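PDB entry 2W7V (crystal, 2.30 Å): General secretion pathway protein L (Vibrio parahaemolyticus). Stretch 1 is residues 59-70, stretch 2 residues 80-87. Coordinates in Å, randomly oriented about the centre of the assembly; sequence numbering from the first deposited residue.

Stretch 1, residues 59-70: KLAEKFNVEQGQ
Stretch 2 (80-87) GSFVLKRQ

Two antiparallel strands, paired from Asn65 with Lys85 to Gln68 with Phe82, are joined by backbone hydrogen bonds, and a helical turn preceding the first packs Leu60 against Phe82 and Leu84. The strand axes approach to 4.6 Å, with their N-to-C directions 156° apart; backbone torsions are extended, from -73/112 at Asn65 to -112/134 at Val66 and -110/138 at Leu84. Before them, Leu60 (-62/-35) is helical, and Phe64 N donates to Leu60 O at 2.9 Å.

Register is set by two hydrogen-bonded pairs. Asn65 N to Lys85 O is 2.9 Å and Lys85 N to Asn65 O 3.0 Å; Glu67 N to Val83 O and Val83 N to Glu67 O are both 3.0 Å and nearly straight. Between and beyond them lie the non-hydrogen-bonded pairs Val66-Leu84 and Gln68-Phe82, CA atoms 4.8 and 4.6 Å apart. Gly69 N extends the ladder to Ser81 O (2.8 Å, 176°). An ideal CB on Gly69 would lie 2.3 Å from Ser81 OG, a clash. A water bridges Gln70 O (2.8 Å) and Ser81 OG (2.6 Å); Ser81 is p.

Val66, Gln68, Phe82 and Leu84 share one face. Val66 (t) places CG1 3.7 Å from Phe82 CD1 and 4.0 Å from Leu84 CD2. Leu60 (m, t) sets CD1 over the Phe82 ring (m, chi2 -71°), 4.2 Å from its centroid, and 4.0 Å from Leu84 CD2. Leu84 (m, t) turns CD1 over a face of the Phe64 ring (m, chi2 -74°), 4.1 Å from its centroid.

The other face carries Asn65 (t), Glu67, Val83 (t) and Lys85. Here the diagonal pair Glu67 (m, t, chi3 68°) and Lys85 (m, t, t, t) closes a salt bridge, Glu67 OE2 to Lys85 NZ at 3.0 Å, joining opposite charges across the strands.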

# COMPACT_ATOMS: atom_id res chain seq x y z
N LYS A 59 15.25 8.97 -5.35
CA LYS A 59 14.97 8.78 -3.94
C LYS A 59 14.60 7.34 -3.57
O LYS A 59 15.07 6.81 -2.57
CB LYS A 59 13.85 9.71 -3.51
CG LYS A 59 14.17 11.19 -3.57
CD LYS A 59 13.12 11.97 -2.75
CE LYS A 59 13.20 13.49 -2.92
NZ LYS A 59 14.23 14.09 -2.04
N LEU A 60 13.74 6.71 -4.34
CA LEU A 60 13.36 5.33 -4.10
C LEU A 60 14.58 4.38 -4.22
O LEU A 60 14.70 3.43 -3.47
CB LEU A 60 12.25 4.89 -5.08
CG LEU A 60 10.94 5.67 -4.91
CD1 LEU A 60 9.99 5.32 -6.07
CD2 LEU A 60 10.30 5.45 -3.56
N ALA A 61 15.48 4.69 -5.13
CA ALA A 61 16.67 3.86 -5.43
C ALA A 61 17.66 3.76 -4.25
O ALA A 61 18.48 2.83 -4.20
CB ALA A 61 17.37 4.43 -6.65
N GLU A 62 17.60 4.71 -3.31
CA GLU A 62 18.47 4.70 -2.14
C GLU A 62 18.23 3.50 -1.24
O GLU A 62 19.17 2.99 -0.63
CB GLU A 62 18.28 5.99 -1.33
CG GLU A 62 18.63 7.26 -2.10
CD GLU A 62 18.49 8.55 -1.30
OE1 GLU A 62 18.11 8.48 -0.10
OE2 GLU A 62 18.78 9.62 -1.88
N LYS A 63 16.98 3.05 -1.15
CA LYS A 63 16.62 1.96 -0.25
C LYS A 63 15.86 0.80 -0.93
O LYS A 63 15.56 -0.20 -0.28
CB LYS A 63 15.79 2.53 0.91
CG LYS A 63 16.53 3.54 1.82
CD LYS A 63 17.38 2.89 2.90
CE LYS A 63 18.43 3.87 3.43
NZ LYS A 63 18.78 3.68 4.87
N PHE A 64 15.51 0.96 -2.22
CA PHE A 64 14.81 -0.08 -2.97
C PHE A 64 15.48 -0.40 -4.30
O PHE A 64 16.18 0.44 -4.85
CB PHE A 64 13.35 0.34 -3.25
CG PHE A 64 12.52 0.54 -2.00
CD1 PHE A 64 12.08 -0.52 -1.27
CD2 PHE A 64 12.21 1.82 -1.56
CE1 PHE A 64 11.32 -0.33 -0.12
CE2 PHE A 64 11.46 2.02 -0.44
CZ PHE A 64 11.01 0.95 0.29
N ASN A 65 15.28 -1.62 -4.79
CA ASN A 65 15.43 -1.95 -6.20
C ASN A 65 14.23 -1.31 -6.95
O ASN A 65 13.09 -1.72 -6.76
CB ASN A 65 15.50 -3.48 -6.34
CG ASN A 65 15.88 -3.96 -7.76
OD1 ASN A 65 15.72 -3.25 -8.75
ND2 ASN A 65 16.35 -5.20 -7.84
N VAL A 66 14.48 -0.31 -7.79
CA VAL A 66 13.42 0.44 -8.52
C VAL A 66 13.52 0.17 -10.02
O VAL A 66 14.62 0.21 -10.58
CB VAL A 66 13.56 2.00 -8.32
CG1 VAL A 66 12.28 2.74 -8.75
CG2 VAL A 66 13.83 2.34 -6.87
N GLU A 67 12.37 -0.12 -10.63
CA GLU A 67 12.23 -0.06 -12.07
C GLU A 67 11.16 0.98 -12.41
O GLU A 67 10.06 0.96 -11.88
CB GLU A 67 11.81 -1.41 -12.61
CG GLU A 67 12.72 -2.54 -12.16
CD GLU A 67 12.24 -3.88 -12.65
OE1 GLU A 67 12.31 -4.09 -13.89
OE2 GLU A 67 11.76 -4.70 -11.81
N GLN A 68 11.50 1.92 -13.25
CA GLN A 68 10.53 2.88 -13.71
C GLN A 68 9.78 2.29 -14.89
O GLN A 68 10.38 1.65 -15.69
CB GLN A 68 11.23 4.18 -14.10
CG GLN A 68 10.29 5.36 -14.26
CD GLN A 68 11.03 6.63 -14.31
OE1 GLN A 68 11.88 6.88 -13.46
NE2 GLN A 68 10.73 7.46 -15.29
N GLY A 69 8.46 2.44 -14.96
CA GLY A 69 7.71 2.00 -16.13
C GLY A 69 7.77 3.08 -17.21
O GLY A 69 8.40 4.11 -17.02
N GLN A 70 7.11 2.85 -18.34
CA GLN A 70 6.90 3.91 -19.34
C GLN A 70 6.25 5.16 -18.76
O GLN A 70 5.38 5.05 -17.91
CB GLN A 70 5.95 3.43 -20.43
CG GLN A 70 6.60 2.69 -21.53
CD GLN A 70 5.58 2.13 -22.49
OE1 GLN A 70 4.51 2.71 -22.72
NE2 GLN A 70 5.91 0.99 -23.06
N GLY A 80 3.02 7.63 -15.11
CA GLY A 80 3.95 6.51 -15.07
C GLY A 80 3.82 5.68 -13.84
O GLY A 80 2.91 5.84 -13.06
N SER A 81 4.81 4.81 -13.66
CA SER A 81 4.77 3.84 -12.61
C SER A 81 6.15 3.44 -12.18
O SER A 81 7.13 3.75 -12.85
CB SER A 81 4.01 2.60 -13.09
OG SER A 81 4.69 2.06 -14.19
N PHE A 82 6.17 2.73 -11.05
CA PHE A 82 7.38 2.21 -10.45
C PHE A 82 7.05 0.85 -9.89
O PHE A 82 5.97 0.65 -9.35
CB PHE A 82 7.80 3.08 -9.28
CG PHE A 82 8.25 4.43 -9.65
CD1 PHE A 82 9.44 4.60 -10.29
CD2 PHE A 82 7.47 5.54 -9.34
CE1 PHE A 82 9.85 5.85 -10.65
CE2 PHE A 82 7.91 6.83 -9.71
CZ PHE A 82 9.08 6.97 -10.36
N VAL A 83 8.00 -0.07 -10.00
CA VAL A 83 7.99 -1.34 -9.30
C VAL A 83 9.16 -1.33 -8.33
O VAL A 83 10.27 -1.05 -8.71
CB VAL A 83 8.13 -2.51 -10.29
CG1 VAL A 83 8.14 -3.81 -9.53
CG2 VAL A 83 6.95 -2.49 -11.27
N LEU A 84 8.88 -1.58 -7.06
CA LEU A 84 9.89 -1.68 -6.02
C LEU A 84 10.02 -3.12 -5.56
O LEU A 84 9.01 -3.79 -5.33
CB LEU A 84 9.48 -0.85 -4.79
CG LEU A 84 9.03 0.59 -4.99
CD1 LEU A 84 8.75 1.27 -3.63
CD2 LEU A 84 10.05 1.34 -5.80
N LYS A 85 11.24 -3.56 -5.37
CA LYS A 85 11.60 -4.80 -4.71
C LYS A 85 12.67 -4.47 -3.67
O LYS A 85 13.26 -3.39 -3.67
CB LYS A 85 12.15 -5.79 -5.73
CG LYS A 85 11.21 -6.08 -6.90
CD LYS A 85 11.94 -6.69 -8.12
CE LYS A 85 11.05 -6.65 -9.37
NZ LYS A 85 11.58 -7.41 -10.52
N ARG A 86 12.93 -5.42 -2.78
CA ARG A 86 13.89 -5.20 -1.69
C ARG A 86 15.34 -4.91 -2.19
O ARG A 86 15.78 -5.55 -3.12
CB ARG A 86 13.92 -6.43 -0.75
CG ARG A 86 12.62 -6.67 0.01
CD ARG A 86 12.85 -7.16 1.44
NE ARG A 86 13.16 -8.58 1.49
CZ ARG A 86 13.89 -9.18 2.44
NH1 ARG A 86 14.43 -8.49 3.45
NH2 ARG A 86 14.08 -10.49 2.36
N GLN A 87 16.00 -3.91 -1.57
CA GLN A 87 17.46 -3.52 -1.68
C GLN A 87 17.75 -2.11 -2.29
O GLN A 87 18.85 -1.52 -2.10
CB GLN A 87 18.30 -4.57 -2.40
CG GLN A 87 18.58 -5.82 -1.59
CD GLN A 87 19.35 -6.82 -2.43
OE1 GLN A 87 18.91 -7.19 -3.52
NE2 GLN A 87 20.52 -7.25 -1.95
O HOH W 1 4.07 2.97 -16.55